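Local coordinates for protein Cas13d (uncultured Ruminococcus sp, PDB 6IV9) that binds a CRISPR RNA and, with its two HEPN domains, matures that guide and cleaves target RNA, at residues N189-M197 and E204-Y212. The protein carries 2 engineered substitutions. Numbering follows the deposited sequence.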
ATOM      1  N   ASN A 189      -0.245   8.983  -6.645  1.00 22.05           N
ATOM      2  CA  ASN A 189      -0.559   9.643  -5.358  1.00 22.12           C
ATOM      3  C   ASN A 189       0.568  10.598  -4.947  1.00 24.14           C
ATOM      4  O   ASN A 189       0.268  11.667  -4.491  1.00 22.63           O
ATOM      5  CB  ASN A 189      -0.811   8.614  -4.262  1.00 21.29           C
ATOM      6  CG  ASN A 189      -2.103   7.865  -4.465  1.00 24.06           C
ATOM      7  OD1 ASN A 189      -2.876   8.210  -5.320  1.00 24.28           O
ATOM      8  ND2 ASN A 189      -2.334   6.844  -3.674  1.00 26.07           N
ATOM      9  N   ILE A 190       1.816  10.171  -5.066  1.00 20.87           N
ATOM     10  CA  ILE A 190       2.960  11.029  -4.639  1.00 23.01           C
ATOM     11  C   ILE A 190       3.014  12.304  -5.489  1.00 22.10           C
ATOM     12  O   ILE A 190       3.171  13.361  -4.949  1.00 23.34           O
ATOM     13  CB  ILE A 190       4.284  10.249  -4.719  1.00 23.13           C
ATOM     14  CG1 ILE A 190       4.307   9.064  -3.756  1.00 23.55           C
ATOM     15  CG2 ILE A 190       5.445  11.199  -4.510  1.00 25.50           C
ATOM     16  CD1 ILE A 190       5.479   8.147  -3.934  1.00 24.61           C
ATOM     17  N   VAL A 191       2.849  12.179  -6.792  1.00 24.84           N
ATOM     18  CA  VAL A 191       2.904  13.378  -7.667  1.00 27.98           C
ATOM     19  C   VAL A 191       1.775  14.331  -7.263  1.00 28.21           C
ATOM     20  O   VAL A 191       1.992  15.516  -7.245  1.00 24.19           O
ATOM     21  CB  VAL A 191       2.807  12.974  -9.145  1.00 26.03           C
ATOM     22  CG1 VAL A 191       2.599  14.171 -10.038  1.00 32.06           C
ATOM     23  CG2 VAL A 191       4.022  12.191  -9.578  1.00 28.64           C
ATOM     24  N   TYR A 192       0.595  13.794  -6.995  1.00 24.14           N
ATOM     25  CA  TYR A 192      -0.526  14.664  -6.581  1.00 22.13           C
ATOM     26  C   TYR A 192      -0.187  15.345  -5.257  1.00 21.27           C
ATOM     27  O   TYR A 192      -0.399  16.515  -5.127  1.00 24.64           O
ATOM     28  CB  TYR A 192      -1.811  13.853  -6.441  1.00 24.32           C
ATOM     29  CG  TYR A 192      -2.891  14.573  -5.686  1.00 23.15           C
ATOM     30  CD1 TYR A 192      -3.587  15.619  -6.249  1.00 27.46           C
ATOM     31  CD2 TYR A 192      -3.191  14.223  -4.390  1.00 27.12           C
ATOM     32  CE1 TYR A 192      -4.570  16.292  -5.549  1.00 27.67           C
ATOM     33  CE2 TYR A 192      -4.172  14.880  -3.677  1.00 27.08           C
ATOM     34  CZ  TYR A 192      -4.861  15.923  -4.254  1.00 29.10           C
ATOM     35  OH  TYR A 192      -5.825  16.544  -3.532  1.00 28.96           O
ATOM     36  N   ALA A 193       0.366  14.602  -4.315  1.00 22.29           N
ATOM     37  CA  ALA A 193       0.697  15.176  -2.998  1.00 23.26           C
ATOM     38  C   ALA A 193       1.720  16.306  -3.159  1.00 29.92           C
ATOM     39  O   ALA A 193       1.555  17.335  -2.547  1.00 26.34           O
ATOM     40  CB  ALA A 193       1.229  14.101  -2.107  1.00 24.95           C
ATOM     41  N   LEU A 194       2.737  16.095  -3.979  1.00 26.94           N
ATOM     42  CA  LEU A 194       3.770  17.140  -4.177  1.00 32.04           C
ATOM     43  C   LEU A 194       3.149  18.384  -4.814  1.00 29.16           C
ATOM     44  O   LEU A 194       3.445  19.455  -4.354  1.00 34.43           O
ATOM     45  CB  LEU A 194       4.906  16.546  -5.006  1.00 30.20           C
ATOM     46  CG  LEU A 194       5.733  15.529  -4.234  1.00 33.08           C
ATOM     47  CD1 LEU A 194       6.640  14.751  -5.153  1.00 38.32           C
ATOM     48  CD2 LEU A 194       6.524  16.216  -3.146  1.00 39.09           C
ATOM     49  N   ASN A 195       2.300  18.217  -5.818  1.00 28.22           N
ATOM     50  CA  ASN A 195       1.605  19.366  -6.442  1.00 30.36           C
ATOM     51  C   ASN A 195       0.677  20.040  -5.429  1.00 35.06           C
ATOM     52  O   ASN A 195       0.618  21.253  -5.397  1.00 32.30           O
ATOM     53  CB  ASN A 195       0.825  18.963  -7.685  1.00 30.41           C
ATOM     54  CG  ASN A 195       1.731  18.898  -8.890  1.00 41.73           C
ATOM     55  OD1 ASN A 195       2.090  19.920  -9.430  1.00 42.01           O
ATOM     56  ND2 ASN A 195       2.157  17.714  -9.263  1.00 37.50           N
ATOM     57  N   ASN A 196      -0.027  19.241  -4.646  1.00 26.88           N
ATOM     58  CA  ASN A 196      -1.001  19.735  -3.648  1.00 26.95           C
ATOM     59  C   ASN A 196      -0.293  20.572  -2.586  1.00 30.07           C
ATOM     60  O   ASN A 196      -0.823  21.571  -2.163  1.00 28.99           O
ATOM     61  CB  ASN A 196      -1.724  18.589  -2.961  1.00 26.05           C
ATOM     62  CG  ASN A 196      -2.789  19.108  -2.031  1.00 28.20           C
ATOM     63  OD1 ASN A 196      -3.595  19.917  -2.419  1.00 28.40           O
ATOM     64  ND2 ASN A 196      -2.766  18.664  -0.800  1.00 28.77           N
ATOM     65  N   MET A 197       0.930  20.175  -2.261  1.00 29.35           N
ATOM     66  CA  MET A 197       1.803  20.744  -1.207  1.00 36.89           C
ATOM     67  C   MET A 197       2.080  22.215  -1.517  1.00 42.44           C
ATOM     68  O   MET A 197       2.312  22.974  -0.594  1.00 38.90           O
ATOM     69  CB  MET A 197       3.124  19.979  -1.240  1.00 42.53           C
ATOM     70  CG  MET A 197       3.947  20.068  -0.017  1.00 63.58           C
ATOM     71  SD  MET A 197       4.336  18.431   0.611  1.00 67.54           S
ATOM     72  CE  MET A 197       2.774  18.044   1.389  1.00 66.48           C
ATOM     73  N   GLU A 204      -4.974  25.467 -13.584  1.00136.31           N
ATOM     74  CA  GLU A 204      -5.279  24.507 -14.676  1.00137.70           C
ATOM     75  C   GLU A 204      -4.104  23.527 -14.834  1.00132.44           C
ATOM     76  O   GLU A 204      -4.355  22.302 -14.856  1.00122.61           O
ATOM     77  CB  GLU A 204      -5.571  25.252 -15.979  1.00134.89           C
ATOM     78  CG  GLU A 204      -7.014  25.136 -16.456  1.00133.29           C
ATOM     79  CD  GLU A 204      -7.260  25.685 -17.854  1.00130.34           C
ATOM     80  OE1 GLU A 204      -7.801  24.943 -18.697  1.00110.78           O
ATOM     81  OE2 GLU A 204      -6.901  26.857 -18.100  1.00141.93           O
ATOM     82  N   SER A 205      -2.862  24.039 -14.853  1.00122.20           N
ATOM     83  CA  SER A 205      -1.646  23.200 -15.080  1.00111.45           C
ATOM     84  C   SER A 205      -1.450  22.149 -13.975  1.00 95.14           C
ATOM     85  O   SER A 205      -1.934  22.344 -12.834  1.00 84.15           O
ATOM     86  CB  SER A 205      -0.385  24.013 -15.252  1.00117.53           C
ATOM     87  OG  SER A 205       0.758  23.264 -14.850  1.00114.82           O
ATOM     88  N   TYR A 206      -0.787  21.054 -14.327  1.00 85.78           N
ATOM     89  CA  TYR A 206      -0.573  19.993 -13.319  1.00 79.15           C
ATOM     90  C   TYR A 206       0.859  19.467 -13.369  1.00 73.21           C
ATOM     91  O   TYR A 206       1.532  19.473 -12.362  1.00 74.88           O
ATOM     92  CB  TYR A 206      -1.601  18.872 -13.470  1.00 71.10           C
ATOM     93  CG  TYR A 206      -1.513  17.854 -12.367  1.00 66.74           C
ATOM     94  CD1 TYR A 206      -2.008  18.123 -11.103  1.00 52.70           C
ATOM     95  CD2 TYR A 206      -0.882  16.642 -12.577  1.00 60.64           C
ATOM     96  CE1 TYR A 206      -1.888  17.206 -10.074  1.00 51.26           C
ATOM     97  CE2 TYR A 206      -0.770  15.707 -11.564  1.00 59.61           C
ATOM     98  CZ  TYR A 206      -1.272  15.993 -10.314  1.00 56.89           C
ATOM     99  OH  TYR A 206      -1.145  15.057  -9.355  1.00 52.91           O
ATOM    100  N   ASP A 207       1.264  18.982 -14.532  1.00 81.28           N
ATOM    101  CA  ASP A 207       2.597  18.338 -14.545  1.00 90.01           C
ATOM    102  C   ASP A 207       3.676  19.220 -15.145  1.00 81.29           C
ATOM    103  O   ASP A 207       4.654  18.700 -15.638  1.00 84.23           O
ATOM    104  CB  ASP A 207       2.589  16.823 -14.695  1.00 84.94           C
ATOM    105  CG  ASP A 207       3.020  16.169 -13.392  1.00 72.12           C
ATOM    106  OD1 ASP A 207       3.264  16.907 -12.398  1.00 50.68           O
ATOM    107  OD2 ASP A 207       3.106  14.950 -13.382  1.00 56.54           O
ATOM    108  N   ASP A 208       3.467  20.527 -15.048  1.00 86.93           N
ATOM    109  CA  ASP A 208       4.510  21.509 -15.432  1.00 93.51           C
ATOM    110  C   ASP A 208       5.661  21.321 -14.444  1.00 87.23           C
ATOM    111  O   ASP A 208       6.808  21.601 -14.799  1.00 89.65           O
ATOM    112  CB  ASP A 208       3.973  22.938 -15.396  1.00 96.88           C
ATOM    113  CG  ASP A 208       3.651  23.453 -16.783  1.00 97.36           C
ATOM    114  OD1 ASP A 208       3.364  22.618 -17.656  1.00 92.56           O
ATOM    115  OD2 ASP A 208       3.709  24.672 -16.976  1.00 91.65           O
ATOM    116  N   PHE A 209       5.334  20.822 -13.253  1.00 65.53           N
ATOM    117  CA  PHE A 209       6.362  20.664 -12.208  1.00 49.04           C
ATOM    118  C   PHE A 209       6.980  19.275 -12.322  1.00 49.22           C
ATOM    119  O   PHE A 209       8.055  19.198 -12.846  1.00 56.24           O
ATOM    120  CB  PHE A 209       5.742  20.996 -10.854  1.00 45.47           C
ATOM    121  CG  PHE A 209       6.524  20.580  -9.643  1.00 42.04           C
ATOM    122  CD1 PHE A 209       7.897  20.513  -9.671  1.00 45.20           C
ATOM    123  CD2 PHE A 209       5.877  20.268  -8.468  1.00 50.36           C
ATOM    124  CE1 PHE A 209       8.611  20.136  -8.552  1.00 48.76           C
ATOM    125  CE2 PHE A 209       6.588  19.885  -7.349  1.00 50.81           C
ATOM    126  CZ  PHE A 209       7.956  19.822  -7.393  1.00 55.92           C
ATOM    127  N   MET A 210       6.302  18.225 -11.884  1.00 41.45           N
ATOM    128  CA  MET A 210       6.917  16.873 -11.930  1.00 40.54           C
ATOM    129  C   MET A 210       7.145  16.363 -13.356  1.00 41.49           C
ATOM    130  O   MET A 210       8.088  15.630 -13.546  1.00 46.33           O
ATOM    131  CB  MET A 210       6.127  15.850 -11.116  1.00 44.31           C
ATOM    132  CG  MET A 210       5.970  16.246  -9.679  1.00 50.71           C
ATOM    133  SD  MET A 210       7.407  15.919  -8.685  1.00 49.61           S
ATOM    134  CE  MET A 210       7.597  14.158  -8.922  1.00 43.65           C
ATOM    135  N   GLY A 211       6.283  16.722 -14.298  1.00 43.00           N
ATOM    136  CA  GLY A 211       6.375  16.247 -15.692  1.00 40.18           C
ATOM    137  C   GLY A 211       7.636  16.678 -16.418  1.00 45.12           C
ATOM    138  O   GLY A 211       8.047  15.962 -17.314  1.00 44.26           O
ATOM    139  N   TYR A 212       8.185  17.846 -16.094  1.00 37.99           N
ATOM    140  CA  TYR A 212       9.374  18.371 -16.808  1.00 39.36           C
ATOM    141  C   TYR A 212      10.682  17.932 -16.150  1.00 39.01           C
ATOM    142  O   TYR A 212      11.724  18.337 -16.633  1.00 39.87           O
ATOM    143  CB  TYR A 212       9.326  19.894 -16.910  1.00 49.30           C
ATOM    144  CG  TYR A 212       8.303  20.433 -17.872  1.00 55.16           C
ATOM    145  CD1 TYR A 212       7.965  19.744 -19.017  1.00 63.94           C
ATOM    146  CD2 TYR A 212       7.673  21.637 -17.630  1.00 63.83           C
ATOM    147  CE1 TYR A 212       7.022  20.233 -19.903  1.00 65.95           C
ATOM    148  CE2 TYR A 212       6.726  22.138 -18.502  1.00 65.94           C
ATOM    149  CZ  TYR A 212       6.400  21.436 -19.642  1.00 70.43           C
ATOM    150  OH  TYR A 212       5.467  21.943 -20.503  1.00 86.75           O
TER
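Asn195 and Val191, one turn apart near the C-terminal end of helix 168-197, face the loop that follows as it folds back, with CA atoms 7.2 Å apart at Asn195 and Tyr206 and 6.8 Å at Val191 and Met210. The amide of Asn195 lies over one face of the Tyr206 ring, the two planes 28° apart, with ND2 set toward the rim. That nitrogen donates back to Val191 O (3.0 Å) from above the carbonyl plane, on the face opposite the one used by the helical Asn195 N. It also gives a weak bond, 3.4 Å long, to Asp207 OD1. With CG anti to the backbone N (chi1 -173°), the Tyr206 ring reaches out to the helix, meeting Val191 CG1 obliquely at CE2, 4.0 Å away; His828 stacks on this ring. On the amide's side away from Tyr206, Met210 bends at chi2 and chi3, its CG 4.1 Å from Asn195 ND2 and SD 3.8 Å from Leu194 CD1. Leu281 of helix 267-291 touches both Leu194 and Phe209, tying helix and loop to a third element. Were Asn195 an alanine, Asp207 OD1 would probably lose its helix donor, keeping the weak bond from Met210 N, and part of the Tyr206 face would be uncovered. The chemistry is thus mostly apolar and aromatic, with one buried amide, gripped firmly by its own helix and lightly by the loop, as the polar link across the turn-back.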